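Local coordinates for FYVE, RhoGEF and PH domain-containing protein 5 (Homo sapiens, PDB 3MPX) that activates the small GTPase CDC42 by exchanging bound GDP for GTP, this piece holding its catalytic DH domain and first PH domain, at residues 22-27 / 98-103; 32-37 / 174-179; 76-81 / 117-122; 182-187 / 195-200; 262-267 / 279-284. One frame throughout, in Å; residues are numbered along the deposited sequence.

Interaction 1: 22-27 / 98-103; sequences RALVIA and SNWESQ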
# COMPACT_ATOMS: atom_id res chain seq x y z
N ARG A 22 -21.60 8.26 6.87
CA ARG A 22 -20.24 7.78 7.03
C ARG A 22 -19.95 6.62 6.08
O ARG A 22 -18.93 6.67 5.39
CB ARG A 22 -19.98 7.43 8.49
CG ARG A 22 -19.32 8.57 9.25
CD ARG A 22 -19.26 8.34 10.74
NE ARG A 22 -20.60 8.37 11.33
CZ ARG A 22 -20.87 8.06 12.59
NH1 ARG A 22 -19.91 7.67 13.41
NH2 ARG A 22 -22.12 8.10 13.03
N ALA A 23 -20.88 5.64 5.97
CA ALA A 23 -20.72 4.51 5.05
C ALA A 23 -20.95 4.96 3.59
O ALA A 23 -20.33 4.41 2.68
CB ALA A 23 -21.68 3.39 5.42
N LEU A 24 -21.81 5.98 3.39
CA LEU A 24 -22.07 6.53 2.06
C LEU A 24 -20.80 7.17 1.49
O LEU A 24 -20.46 6.90 0.34
CB LEU A 24 -23.27 7.50 2.07
CG LEU A 24 -23.56 8.29 0.76
CD1 LEU A 24 -23.71 7.37 -0.47
CD2 LEU A 24 -24.78 9.15 0.93
N VAL A 25 -20.09 7.98 2.29
CA VAL A 25 -18.86 8.66 1.87
C VAL A 25 -17.73 7.63 1.57
O VAL A 25 -16.89 7.89 0.70
CB VAL A 25 -18.47 9.73 2.93
CG1 VAL A 25 -16.96 10.00 2.95
CG2 VAL A 25 -19.24 11.01 2.71
N ILE A 26 -17.71 6.49 2.29
CA ILE A 26 -16.69 5.46 2.09
C ILE A 26 -16.92 4.73 0.73
O ILE A 26 -15.94 4.46 0.03
CB ILE A 26 -16.60 4.51 3.31
CG1 ILE A 26 -16.07 5.28 4.54
CG2 ILE A 26 -15.71 3.28 3.01
CD1 ILE A 26 -16.42 4.69 5.87
N ALA A 27 -18.19 4.48 0.34
CA ALA A 27 -18.50 3.84 -0.93
C ALA A 27 -18.16 4.79 -2.05
O ALA A 27 -17.65 4.36 -3.08
CB ALA A 27 -19.96 3.46 -0.99
N SER A 98 -25.51 5.10 -7.74
CA SER A 98 -26.51 5.92 -8.41
C SER A 98 -27.88 5.59 -7.79
O SER A 98 -28.73 6.48 -7.67
CB SER A 98 -26.52 5.62 -9.90
OG SER A 98 -25.29 6.01 -10.47
N ASN A 99 -28.08 4.32 -7.39
CA ASN A 99 -29.32 3.88 -6.77
C ASN A 99 -29.10 3.63 -5.26
O ASN A 99 -29.65 2.65 -4.72
CB ASN A 99 -29.88 2.64 -7.49
CG ASN A 99 -30.10 2.80 -8.99
OD1 ASN A 99 -30.43 3.87 -9.50
ND2 ASN A 99 -29.94 1.70 -9.72
N TRP A 100 -28.34 4.52 -4.58
CA TRP A 100 -28.04 4.35 -3.15
C TRP A 100 -29.24 4.61 -2.24
O TRP A 100 -29.29 4.04 -1.15
CB TRP A 100 -26.84 5.19 -2.71
CG TRP A 100 -26.25 4.77 -1.39
CD1 TRP A 100 -26.46 5.35 -0.17
CD2 TRP A 100 -25.37 3.66 -1.15
NE1 TRP A 100 -25.71 4.72 0.79
CE2 TRP A 100 -25.03 3.68 0.22
CE3 TRP A 100 -24.81 2.67 -1.98
CZ2 TRP A 100 -24.17 2.73 0.79
CZ3 TRP A 100 -23.95 1.73 -1.41
CH2 TRP A 100 -23.63 1.77 -0.04
N GLU A 101 -30.21 5.44 -2.68
CA GLU A 101 -31.39 5.74 -1.87
C GLU A 101 -32.52 4.70 -2.03
O GLU A 101 -33.64 4.94 -1.57
CB GLU A 101 -31.91 7.17 -2.13
N SER A 102 -32.22 3.55 -2.65
CA SER A 102 -33.16 2.43 -2.84
C SER A 102 -32.54 1.16 -2.24
O SER A 102 -33.20 0.48 -1.44
CB SER A 102 -33.48 2.25 -4.32
N GLN A 103 -31.27 0.86 -2.60
CA GLN A 103 -30.45 -0.25 -2.09
C GLN A 103 -29.09 0.36 -1.72
O GLN A 103 -28.46 1.00 -2.55
CB GLN A 103 -30.29 -1.38 -3.13
CG GLN A 103 -31.55 -2.20 -3.39

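Interaction 2: 32-37 / 174-179; sequences SSEKAY and FQYQVL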
# COMPACT_ATOMS: atom_id res chain seq x y z
N SER A 32 -14.44 6.50 -6.41
CA SER A 32 -13.50 7.48 -6.95
C SER A 32 -12.10 6.89 -7.15
O SER A 32 -11.49 7.08 -8.22
CB SER A 32 -13.45 8.73 -6.08
OG SER A 32 -13.53 8.45 -4.69
N SER A 33 -11.62 6.15 -6.11
CA SER A 33 -10.33 5.47 -6.11
C SER A 33 -10.34 4.28 -7.08
O SER A 33 -9.31 3.98 -7.68
CB SER A 33 -9.93 5.03 -4.71
OG SER A 33 -10.83 4.10 -4.14
N GLU A 34 -11.50 3.62 -7.25
CA GLU A 34 -11.60 2.53 -8.23
C GLU A 34 -11.42 3.09 -9.65
O GLU A 34 -10.65 2.50 -10.40
CB GLU A 34 -12.90 1.73 -8.11
CG GLU A 34 -12.87 0.43 -8.90
CD GLU A 34 -11.94 -0.67 -8.42
OE1 GLU A 34 -11.55 -0.67 -7.23
OE2 GLU A 34 -11.62 -1.56 -9.23
N LYS A 35 -12.07 4.24 -9.99
CA LYS A 35 -11.95 4.91 -11.29
C LYS A 35 -10.47 5.14 -11.60
O LYS A 35 -9.97 4.71 -12.65
CB LYS A 35 -12.67 6.28 -11.30
CG LYS A 35 -14.16 6.20 -11.16
CD LYS A 35 -14.85 7.50 -11.51
CE LYS A 35 -16.34 7.41 -11.25
NZ LYS A 35 -16.84 8.51 -10.37
N ALA A 36 -9.76 5.78 -10.66
CA ALA A 36 -8.33 6.08 -10.78
C ALA A 36 -7.47 4.83 -10.99
O ALA A 36 -6.46 4.91 -11.69
CB ALA A 36 -7.86 6.82 -9.55
N TYR A 37 -7.89 3.69 -10.40
CA TYR A 37 -7.22 2.40 -10.47
C TYR A 37 -7.42 1.74 -11.83
O TYR A 37 -6.48 1.15 -12.37
CB TYR A 37 -7.73 1.49 -9.35
CG TYR A 37 -7.04 0.14 -9.27
CD1 TYR A 37 -5.68 0.05 -8.97
CD2 TYR A 37 -7.75 -1.04 -9.50
CE1 TYR A 37 -5.04 -1.19 -8.89
CE2 TYR A 37 -7.12 -2.28 -9.40
CZ TYR A 37 -5.77 -2.35 -9.10
OH TYR A 37 -5.16 -3.57 -8.98
N PHE A 174 -4.81 -4.06 -0.44
CA PHE A 174 -4.66 -3.57 0.94
C PHE A 174 -5.60 -2.35 1.19
O PHE A 174 -6.07 -2.15 2.32
CB PHE A 174 -3.19 -3.26 1.26
CG PHE A 174 -2.26 -4.44 1.05
CD1 PHE A 174 -2.29 -5.54 1.91
CD2 PHE A 174 -1.32 -4.44 0.02
CE1 PHE A 174 -1.43 -6.64 1.71
CE2 PHE A 174 -0.46 -5.54 -0.17
CZ PHE A 174 -0.53 -6.63 0.67
N GLN A 175 -5.93 -1.60 0.12
CA GLN A 175 -6.85 -0.48 0.11
C GLN A 175 -8.28 -0.96 0.35
O GLN A 175 -8.98 -0.37 1.18
CB GLN A 175 -6.72 0.32 -1.19
CG GLN A 175 -5.51 1.27 -1.20
CD GLN A 175 -5.21 1.86 -2.56
OE1 GLN A 175 -6.01 1.80 -3.50
NE2 GLN A 175 -4.03 2.44 -2.71
N TYR A 176 -8.71 -2.06 -0.32
CA TYR A 176 -10.06 -2.62 -0.10
C TYR A 176 -10.19 -3.01 1.39
O TYR A 176 -11.16 -2.64 2.03
CB TYR A 176 -10.30 -3.85 -0.97
CG TYR A 176 -10.41 -3.63 -2.47
CD1 TYR A 176 -11.03 -2.49 -2.98
CD2 TYR A 176 -10.04 -4.62 -3.36
CE1 TYR A 176 -11.18 -2.31 -4.35
CE2 TYR A 176 -10.19 -4.45 -4.74
CZ TYR A 176 -10.74 -3.28 -5.23
OH TYR A 176 -10.85 -3.11 -6.58
N GLN A 177 -9.16 -3.69 1.95
CA GLN A 177 -9.06 -4.06 3.36
C GLN A 177 -9.25 -2.87 4.28
O GLN A 177 -10.14 -2.92 5.12
CB GLN A 177 -7.71 -4.72 3.64
CG GLN A 177 -7.69 -6.19 3.22
CD GLN A 177 -6.38 -6.90 3.48
OE1 GLN A 177 -6.36 -8.13 3.61
NE2 GLN A 177 -5.25 -6.17 3.54
N VAL A 178 -8.51 -1.76 4.07
CA VAL A 178 -8.66 -0.58 4.94
C VAL A 178 -10.03 0.11 4.73
O VAL A 178 -10.68 0.44 5.72
CB VAL A 178 -7.48 0.46 4.92
CG1 VAL A 178 -6.14 -0.22 5.13
CG2 VAL A 178 -7.46 1.31 3.66
N LEU A 179 -10.48 0.28 3.47
CA LEU A 179 -11.76 0.90 3.16
C LEU A 179 -12.93 0.08 3.70
O LEU A 179 -13.83 0.65 4.33
CB LEU A 179 -11.94 1.11 1.64
CG LEU A 179 -11.34 2.38 1.05
CD1 LEU A 179 -10.72 2.11 -0.29
CD2 LEU A 179 -12.40 3.44 0.88

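Interaction 3: 76-81 / 117-122; sequences LSELPA and FDHHAT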
# COMPACT_ATOMS: atom_id res chain seq x y z
N LEU A 76 2.81 -11.75 -17.24
CA LEU A 76 2.20 -10.60 -17.93
C LEU A 76 0.77 -10.87 -18.37
O LEU A 76 0.05 -9.91 -18.60
CB LEU A 76 3.03 -10.15 -19.14
CG LEU A 76 4.25 -9.29 -18.81
CD1 LEU A 76 5.33 -9.47 -19.83
CD2 LEU A 76 3.89 -7.85 -18.72
N SER A 77 0.34 -12.16 -18.46
CA SER A 77 -1.01 -12.51 -18.91
C SER A 77 -2.09 -12.12 -17.89
O SER A 77 -3.26 -11.95 -18.25
CB SER A 77 -1.10 -14.00 -19.24
OG SER A 77 -1.08 -14.77 -18.06
N GLU A 78 -1.68 -11.98 -16.63
CA GLU A 78 -2.52 -11.62 -15.50
C GLU A 78 -3.02 -10.19 -15.55
O GLU A 78 -4.14 -9.93 -15.10
CB GLU A 78 -1.76 -11.88 -14.20
CG GLU A 78 -1.52 -13.36 -13.92
CD GLU A 78 -2.72 -14.28 -14.10
OE1 GLU A 78 -2.55 -15.36 -14.72
OE2 GLU A 78 -3.83 -13.91 -13.65
N LEU A 79 -2.23 -9.27 -16.14
CA LEU A 79 -2.57 -7.84 -16.22
C LEU A 79 -3.89 -7.59 -16.95
O LEU A 79 -4.74 -6.97 -16.31
CB LEU A 79 -1.43 -6.98 -16.80
CG LEU A 79 -0.05 -7.05 -16.10
CD1 LEU A 79 0.91 -6.05 -16.74
CD2 LEU A 79 -0.15 -6.78 -14.59
N PRO A 80 -4.14 -8.12 -18.19
CA PRO A 80 -5.46 -7.91 -18.84
C PRO A 80 -6.65 -8.51 -18.07
O PRO A 80 -7.73 -7.90 -18.02
CB PRO A 80 -5.30 -8.59 -20.20
CG PRO A 80 -3.86 -8.71 -20.43
CD PRO A 80 -3.23 -8.87 -19.09
N ALA A 81 -6.44 -9.68 -17.44
CA ALA A 81 -7.44 -10.36 -16.63
C ALA A 81 -7.82 -9.51 -15.43
O ALA A 81 -8.99 -9.51 -15.04
CB ALA A 81 -6.90 -11.70 -16.15
N PHE A 117 -10.52 -12.26 -8.27
CA PHE A 117 -9.44 -11.99 -7.34
C PHE A 117 -8.42 -13.15 -7.32
O PHE A 117 -7.36 -13.03 -6.71
CB PHE A 117 -9.99 -11.70 -5.93
CG PHE A 117 -10.55 -10.30 -5.77
CD1 PHE A 117 -9.71 -9.22 -5.52
CD2 PHE A 117 -11.91 -10.06 -5.84
CE1 PHE A 117 -10.23 -7.93 -5.38
CE2 PHE A 117 -12.43 -8.77 -5.70
CZ PHE A 117 -11.58 -7.71 -5.47
N ASP A 118 -8.72 -14.25 -8.03
CA ASP A 118 -7.79 -15.38 -8.12
C ASP A 118 -6.64 -15.03 -9.04
O ASP A 118 -5.53 -15.50 -8.83
CB ASP A 118 -8.50 -16.67 -8.54
CG ASP A 118 -9.24 -17.35 -7.40
OD1 ASP A 118 -8.71 -17.36 -6.26
OD2 ASP A 118 -10.34 -17.90 -7.65
N HIS A 119 -6.91 -14.15 -10.03
CA HIS A 119 -5.90 -13.59 -10.95
C HIS A 119 -4.89 -12.77 -10.15
O HIS A 119 -3.69 -12.87 -10.40
CB HIS A 119 -6.57 -12.76 -12.05
CG HIS A 119 -7.31 -13.60 -13.05
ND1 HIS A 119 -6.64 -14.47 -13.91
CD2 HIS A 119 -8.64 -13.70 -13.29
CE1 HIS A 119 -7.57 -15.04 -14.64
NE2 HIS A 119 -8.79 -14.60 -14.32
N HIS A 120 -5.38 -12.00 -9.13
CA HIS A 120 -4.56 -11.27 -8.16
C HIS A 120 -3.61 -12.25 -7.42
O HIS A 120 -2.41 -12.01 -7.38
CB HIS A 120 -5.43 -10.49 -7.15
CG HIS A 120 -5.75 -9.10 -7.63
ND1 HIS A 120 -4.76 -8.12 -7.76
CD2 HIS A 120 -6.92 -8.59 -8.05
CE1 HIS A 120 -5.37 -7.05 -8.22
NE2 HIS A 120 -6.67 -7.28 -8.40
N ALA A 121 -4.15 -13.36 -6.90
CA ALA A 121 -3.40 -14.39 -6.19
C ALA A 121 -2.32 -15.01 -7.08
O ALA A 121 -1.18 -15.18 -6.64
CB ALA A 121 -4.35 -15.48 -5.73
N THR A 122 -2.69 -15.30 -8.34
CA THR A 122 -1.82 -15.86 -9.37
C THR A 122 -0.73 -14.86 -9.75
O THR A 122 0.42 -15.26 -9.95
CB THR A 122 -2.71 -16.30 -10.54
OG1 THR A 122 -3.46 -17.43 -10.12
CG2 THR A 122 -1.93 -16.67 -11.77

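Interaction 4: 182-187 / 195-200; sequences DYLNNL and DNTQGA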
# COMPACT_ATOMS: atom_id res chain seq x y z
N ASP A 182 -13.35 0.33 7.33
CA ASP A 182 -13.98 1.59 7.72
C ASP A 182 -15.47 1.56 7.37
O ASP A 182 -16.28 2.18 8.05
CB ASP A 182 -13.26 2.78 7.10
CG ASP A 182 -12.15 3.29 8.00
OD1 ASP A 182 -12.33 4.36 8.63
OD2 ASP A 182 -11.12 2.59 8.13
N TYR A 183 -15.83 0.79 6.33
CA TYR A 183 -17.20 0.61 5.88
C TYR A 183 -17.98 -0.23 6.88
O TYR A 183 -19.12 0.10 7.19
CB TYR A 183 -17.19 -0.05 4.50
CG TYR A 183 -18.56 -0.26 3.90
CD1 TYR A 183 -19.31 0.81 3.43
CD2 TYR A 183 -19.07 -1.54 3.73
CE1 TYR A 183 -20.55 0.62 2.82
CE2 TYR A 183 -20.31 -1.75 3.12
CZ TYR A 183 -21.05 -0.67 2.68
OH TYR A 183 -22.27 -0.87 2.10
N LEU A 184 -17.36 -1.31 7.40
CA LEU A 184 -17.97 -2.24 8.36
C LEU A 184 -18.29 -1.56 9.70
O LEU A 184 -19.35 -1.84 10.28
CB LEU A 184 -17.03 -3.47 8.56
CG LEU A 184 -17.47 -4.64 9.49
CD1 LEU A 184 -18.24 -5.71 8.74
CD2 LEU A 184 -16.26 -5.25 10.18
N ASN A 185 -17.38 -0.66 10.17
CA ASN A 185 -17.53 0.07 11.44
C ASN A 185 -18.74 1.01 11.46
O ASN A 185 -19.18 1.42 12.53
CB ASN A 185 -16.28 0.85 11.81
CG ASN A 185 -15.05 0.02 11.98
OD1 ASN A 185 -15.11 -1.18 12.26
ND2 ASN A 185 -13.91 0.64 11.77
N ASN A 186 -19.27 1.35 10.28
CA ASN A 186 -20.44 2.20 10.16
C ASN A 186 -21.69 1.43 9.78
O ASN A 186 -22.76 2.03 9.65
CB ASN A 186 -20.16 3.31 9.18
CG ASN A 186 -19.09 4.22 9.65
OD1 ASN A 186 -19.25 5.00 10.60
ND2 ASN A 186 -17.97 4.16 8.98
N LEU A 187 -21.58 0.10 9.62
CA LEU A 187 -22.74 -0.72 9.28
C LEU A 187 -23.41 -1.23 10.55
O LEU A 187 -22.77 -1.30 11.61
CB LEU A 187 -22.37 -1.92 8.36
CG LEU A 187 -21.87 -1.63 6.93
CD1 LEU A 187 -21.67 -2.90 6.19
CD2 LEU A 187 -22.81 -0.75 6.15
N ASP A 195 -22.52 -8.65 7.17
CA ASP A 195 -22.16 -10.03 6.90
C ASP A 195 -21.34 -10.14 5.62
O ASP A 195 -20.24 -10.71 5.65
CB ASP A 195 -23.42 -10.90 6.84
CG ASP A 195 -23.81 -11.51 8.18
OD1 ASP A 195 -23.62 -10.82 9.23
OD2 ASP A 195 -24.27 -12.67 8.20
N ASN A 196 -21.87 -9.58 4.53
CA ASN A 196 -21.23 -9.55 3.21
C ASN A 196 -19.87 -8.84 3.23
O ASN A 196 -18.96 -9.30 2.53
CB ASN A 196 -22.15 -8.88 2.19
CG ASN A 196 -23.37 -9.68 1.84
OD1 ASN A 196 -23.57 -10.82 2.29
ND2 ASN A 196 -24.23 -9.09 1.03
N THR A 197 -19.75 -7.72 4.02
CA THR A 197 -18.51 -6.94 4.17
C THR A 197 -17.43 -7.83 4.81
O THR A 197 -16.30 -7.84 4.35
CB THR A 197 -18.77 -5.60 4.91
OG1 THR A 197 -19.74 -4.83 4.19
CG2 THR A 197 -17.50 -4.75 5.07
N GLN A 198 -17.83 -8.62 5.84
CA GLN A 198 -16.97 -9.58 6.53
C GLN A 198 -16.47 -10.65 5.54
O GLN A 198 -15.28 -10.97 5.54
CB GLN A 198 -17.75 -10.23 7.68
CG GLN A 198 -17.71 -9.44 8.97
CD GLN A 198 -18.57 -10.02 10.06
OE1 GLN A 198 -19.74 -10.37 9.86
NE2 GLN A 198 -18.03 -10.04 11.27
N GLY A 199 -17.39 -11.15 4.71
CA GLY A 199 -17.12 -12.14 3.68
C GLY A 199 -16.18 -11.63 2.61
O GLY A 199 -15.26 -12.35 2.21
N ALA A 200 -16.38 -10.37 2.16
CA ALA A 200 -15.52 -9.66 1.20
C ALA A 200 -14.16 -9.40 1.85
O ALA A 200 -13.13 -9.40 1.16
CB ALA A 200 -16.15 -8.34 0.80

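Interaction 5: 262-267 / 279-284; sequences HLFLMN and GKYRLK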
# COMPACT_ATOMS: atom_id res chain seq x y z
N HIS A 262 3.19 10.04 18.53
CA HIS A 262 3.37 8.71 17.96
C HIS A 262 4.32 8.77 16.79
O HIS A 262 4.07 9.53 15.86
CB HIS A 262 2.03 8.07 17.59
CG HIS A 262 2.16 6.60 17.31
ND1 HIS A 262 2.10 5.68 18.34
CD2 HIS A 262 2.45 5.97 16.15
CE1 HIS A 262 2.32 4.51 17.77
NE2 HIS A 262 2.54 4.63 16.45
N LEU A 263 5.39 7.95 16.81
CA LEU A 263 6.45 7.95 15.78
C LEU A 263 6.45 6.78 14.79
O LEU A 263 6.63 5.64 15.21
CB LEU A 263 7.85 7.94 16.46
CG LEU A 263 8.26 9.02 17.46
CD1 LEU A 263 9.74 8.98 17.67
CD2 LEU A 263 7.88 10.42 17.00
N PHE A 264 6.41 7.08 13.46
CA PHE A 264 6.56 6.05 12.42
C PHE A 264 7.95 6.22 11.76
O PHE A 264 8.14 7.12 10.96
CB PHE A 264 5.45 6.13 11.38
CG PHE A 264 4.06 5.88 11.87
CD1 PHE A 264 3.56 4.59 11.98
CD2 PHE A 264 3.21 6.95 12.18
CE1 PHE A 264 2.25 4.36 12.39
CE2 PHE A 264 1.90 6.71 12.61
CZ PHE A 264 1.43 5.43 12.71
N LEU A 265 8.92 5.37 12.15
CA LEU A 265 10.30 5.41 11.63
C LEU A 265 10.52 4.49 10.40
O LEU A 265 10.43 3.26 10.49
CB LEU A 265 11.36 5.14 12.73
CG LEU A 265 12.79 4.74 12.29
CD1 LEU A 265 13.63 5.94 11.93
CD2 LEU A 265 13.49 3.93 13.34
N MSE A 266 10.84 5.13 9.27
CA MSE A 266 11.20 4.49 8.01
C MSE A 266 12.69 4.74 7.80
O MSE A 266 13.26 5.63 8.43
CB MSE A 266 10.42 5.12 6.84
CG MSE A 266 9.29 4.27 6.36
SE MSE A 266 7.63 4.68 7.28
CE MSE A 266 7.23 6.45 6.55
N ASN A 267 13.30 3.99 6.86
CA ASN A 267 14.70 4.18 6.49
C ASN A 267 14.84 5.51 5.74
O ASN A 267 15.88 6.17 5.78
CB ASN A 267 15.19 3.01 5.63
CG ASN A 267 14.32 2.64 4.45
OD1 ASN A 267 13.52 3.44 3.91
ND2 ASN A 267 14.50 1.41 3.98
N GLY A 279 -7.96 6.25 17.20
CA GLY A 279 -6.99 5.22 16.87
C GLY A 279 -6.19 5.70 15.68
O GLY A 279 -5.17 5.11 15.31
N LYS A 280 -6.66 6.81 15.07
CA LYS A 280 -6.03 7.52 13.96
C LYS A 280 -5.02 8.54 14.54
O LYS A 280 -5.01 8.79 15.75
CB LYS A 280 -7.10 8.23 13.11
CG LYS A 280 -8.04 7.27 12.38
CD LYS A 280 -7.81 7.30 10.89
CE LYS A 280 -8.54 6.19 10.19
NZ LYS A 280 -8.60 6.42 8.73
N TYR A 281 -4.15 9.09 13.70
CA TYR A 281 -3.12 10.04 14.11
C TYR A 281 -3.17 11.32 13.27
O TYR A 281 -4.02 11.43 12.38
CB TYR A 281 -1.73 9.39 14.01
CG TYR A 281 -1.63 8.00 14.60
CD1 TYR A 281 -1.30 7.81 15.94
CD2 TYR A 281 -1.82 6.88 13.81
CE1 TYR A 281 -1.21 6.53 16.48
CE2 TYR A 281 -1.74 5.59 14.34
CZ TYR A 281 -1.42 5.42 15.68
OH TYR A 281 -1.32 4.16 16.19
N ARG A 282 -2.28 12.29 13.57
CA ARG A 282 -2.18 13.59 12.88
C ARG A 282 -0.73 13.89 12.62
O ARG A 282 0.03 14.01 13.58
CB ARG A 282 -2.83 14.71 13.73
CG ARG A 282 -2.59 16.14 13.23
CD ARG A 282 -3.31 16.45 11.93
NE ARG A 282 -4.76 16.47 12.09
CZ ARG A 282 -5.62 16.69 11.10
NH1 ARG A 282 -5.17 16.92 9.86
NH2 ARG A 282 -6.92 16.68 11.33
N LEU A 283 -0.33 14.00 11.34
CA LEU A 283 1.05 14.30 10.98
C LEU A 283 1.40 15.69 11.50
O LEU A 283 0.72 16.66 11.14
CB LEU A 283 1.28 14.18 9.46
CG LEU A 283 2.73 14.20 8.96
CD1 LEU A 283 3.56 13.04 9.53
CD2 LEU A 283 2.76 14.17 7.46
N LYS A 284 2.37 15.76 12.44
CA LYS A 284 2.77 17.01 13.08
C LYS A 284 3.97 17.65 12.42
O LYS A 284 4.07 18.87 12.41
CB LYS A 284 3.01 16.84 14.59
CG LYS A 284 1.73 16.68 15.44
CD LYS A 284 0.57 17.65 15.12
CE LYS A 284 -0.50 17.61 16.19
NZ LYS A 284 -1.74 18.33 15.79

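Interaction 1: 22-27 / 98-103
L24 on helix 21-59 lies nearest W100 in the loop that follows helix 66-98, CA to CA 8.2 Å; the backbones share no hydrogen bond, and side chains alone span the gap. Methyl CD1 of L24 sits over one face of the W100 indole, 3.6 Å from the centroid of the five-membered ring and 19° off its normal, a CH-pi contact. L24 CD1 comes closest to W100 CD1, at 3.4 Å, on the pyrrole side of the indole, and L24 CB approaches W100 NE1 at 3.9 Å. With CG of L24 anti to the backbone N (chi1 173°), the leucine chain runs alongside the tryptophan in the opposite direction. One helical turn on, A27 CB comes within 4.2 Å of W100 CH2, the far corner of the six-membered ring, approaching obliquely. The indole also touches V106 in its own loop and Y183 of helix 162-184. W100 thus places its loop against the start of helix 21-59, the long first helix of the DH domain, and near the end of helix 162-184. Between the two segments the chemistry is purely apolar: shape and dispersion hold loop to helix, with neither charge nor hydrogen bond to fix a direction.

Interaction 2: 32-37 / 174-179
E34 OE1 is gripped by two groups, the phenol of Y176 and the guanidinium of R172. The hydroxyl Y176 OH donates to E34 OE1 over 2.6 Å, arriving on the syn side and 20° out of the carboxylate plane; R172 NH1 forms a salt bridge to the same oxygen. E34 OE2 is hydrogen-bonded to ND1 of H86 on helix 66-98, which leaves both oxygens of this buried acid engaged. The glutamate chain starts anti to its own N and then bends at chi2 (68°), swinging the carboxylate across to the phenol edge, where it lies only 16° from coplanar with the tyrosine ring. The two side chains themselves meet at about a right angle. One step back along the helix, S33 OG lies 4.3 Å from methyl CD1 of L179 and is hydrogen-bonded to E29 O in its own helix and to R172 NH1. L179 also packs against I26 and L30 of helix 21-59. The positive charge of R172 probably stabilises the carboxylate as an anion. Helices 21-59 and 162-184 are thus joined by a buried polar network, with helix 66-98 tied in through H86: part of the elongated all-helical bundle of a Dbl-homology (DH) domain.

Interaction 3: 76-81 / 117-122
The imidazole of H119 carries methyl CB of A81 over one face and the carboxylate of E78 at its edge. The methyl stands almost above the ring centre, 3.6 Å from the centroid and 10° off the normal, a CH-pi contact. These residues join helices 66-98 and 117-138, an antiparallel pair in the DH helical bundle whose local axes approach to 9.4 Å with a signed crossing angle of -158°. At the edge, H119 ND1 donates to the syn lone pair of E78 OE2 over 2.9 Å; the acceptor lies close to the ring plane, and the bond is somewhat bent (148°). Methyl above and carboxylate alongside together would restrain the rotation of the ring. The glutamate chain bends at chi2, which brings its other oxygen beside T122. There E78 OE1 meets methyl CG2 of T122 at 3.3 Å, the hydroxyl being occupied within its own helix: T122 OG1 donates to D118 O over 3.1 Å, from the face of that carbonyl opposite to T122 N.

Interaction 4: 182-187 / 195-200
T197 of helix 192-214 meets Y183, L184 and L187 near the end of helix 162-184 in the DH domain. Its chi1 of -59° divides the branches: CG2 lies anti to the backbone N and packs on L184 CB at 3.7 Å, while T197 OG1 lies 3.3 Å from Y183 CE2, near the ring plane, and 3.4 Å from L187 CD1. The hydroxyl's hydrogen-bond partner is E193 O, one turn earlier. Y183 extends with CG anti to its N (chi1 -178°), laying the ring edge against the threonine and sending its hydroxyl to the E193 carboxylate. L184 CD1 touches Q198 CG at 3.8 Å, the two side chains crossing at about a right angle. A type I turn from L184 to L187 brings the second leucine back to T197, its CD2 over a face of the Y183 ring. A glycine in place of T197 would probably open a gap between Y183, L184 and L187 and leave E193 O without its hydroxyl mate. The two segments meet by carbon packing, the Y183-E193 bond adding a polar tie.

Interaction 5: 262-267 / 279-284
H262 and Y281 come within 7.7 Å at CA, yet strands 257-266 and 281-288 share no backbone bond, since strand 269-275 lies between them in the sheet. The side chains on one side of the sheet therefore meet across that middle strand. Y281 CE1 lies over the H262 imidazole, 3.5 Å from its CG, and the two rings form an offset stack with planes 24° apart and centroids separated by 4.5 Å. F264, two residues along and hence on the same side of its strand, turns its edge to the face of Y281: the planes stand at 85°, and F264 CZ approaches Y281 CE2 to 3.6 Å. H262 CD2 also lies over a face of the F264 ring, which closes the three into an aromatic cluster. This belongs to the antiparallel meander of the first PH domain, where H262 is bonded through its backbone to T273 of the middle strand. Both imidazole nitrogens are engaged on strand 244-254, ND1 with T249 OG1 and NE2 with E247 OE1, and these bonds probably set the orientation of the ring. A serine at Y281 would probably strip H262 of its stacking partner and leave the F264 edge facing a gap.

Interactions 1 to 4 lie in the DH domain and interaction 5 in the PH domain. I26 ties the first two together, its CG2 packing 3.5 Å from L179 O, and its CD1 touches D182 O of interaction 4. W100 CH2 meets Y183 OH at 3.7 Å, joining interactions 1 and 4 at one end of the bundle. Toward the other end, Y176 CE2 packs on F117 CE1 at 3.5 Å, linking interactions 2 and 3, centres about 17 Å apart. Interaction 5 is centred about 34 Å from interaction 3, but its K280 NZ lies 4.3 Å from D182 OD1, a loose approach; H229 of helix 218-230 bonds K280 through O and D182 through NE2, thus residues of both domains.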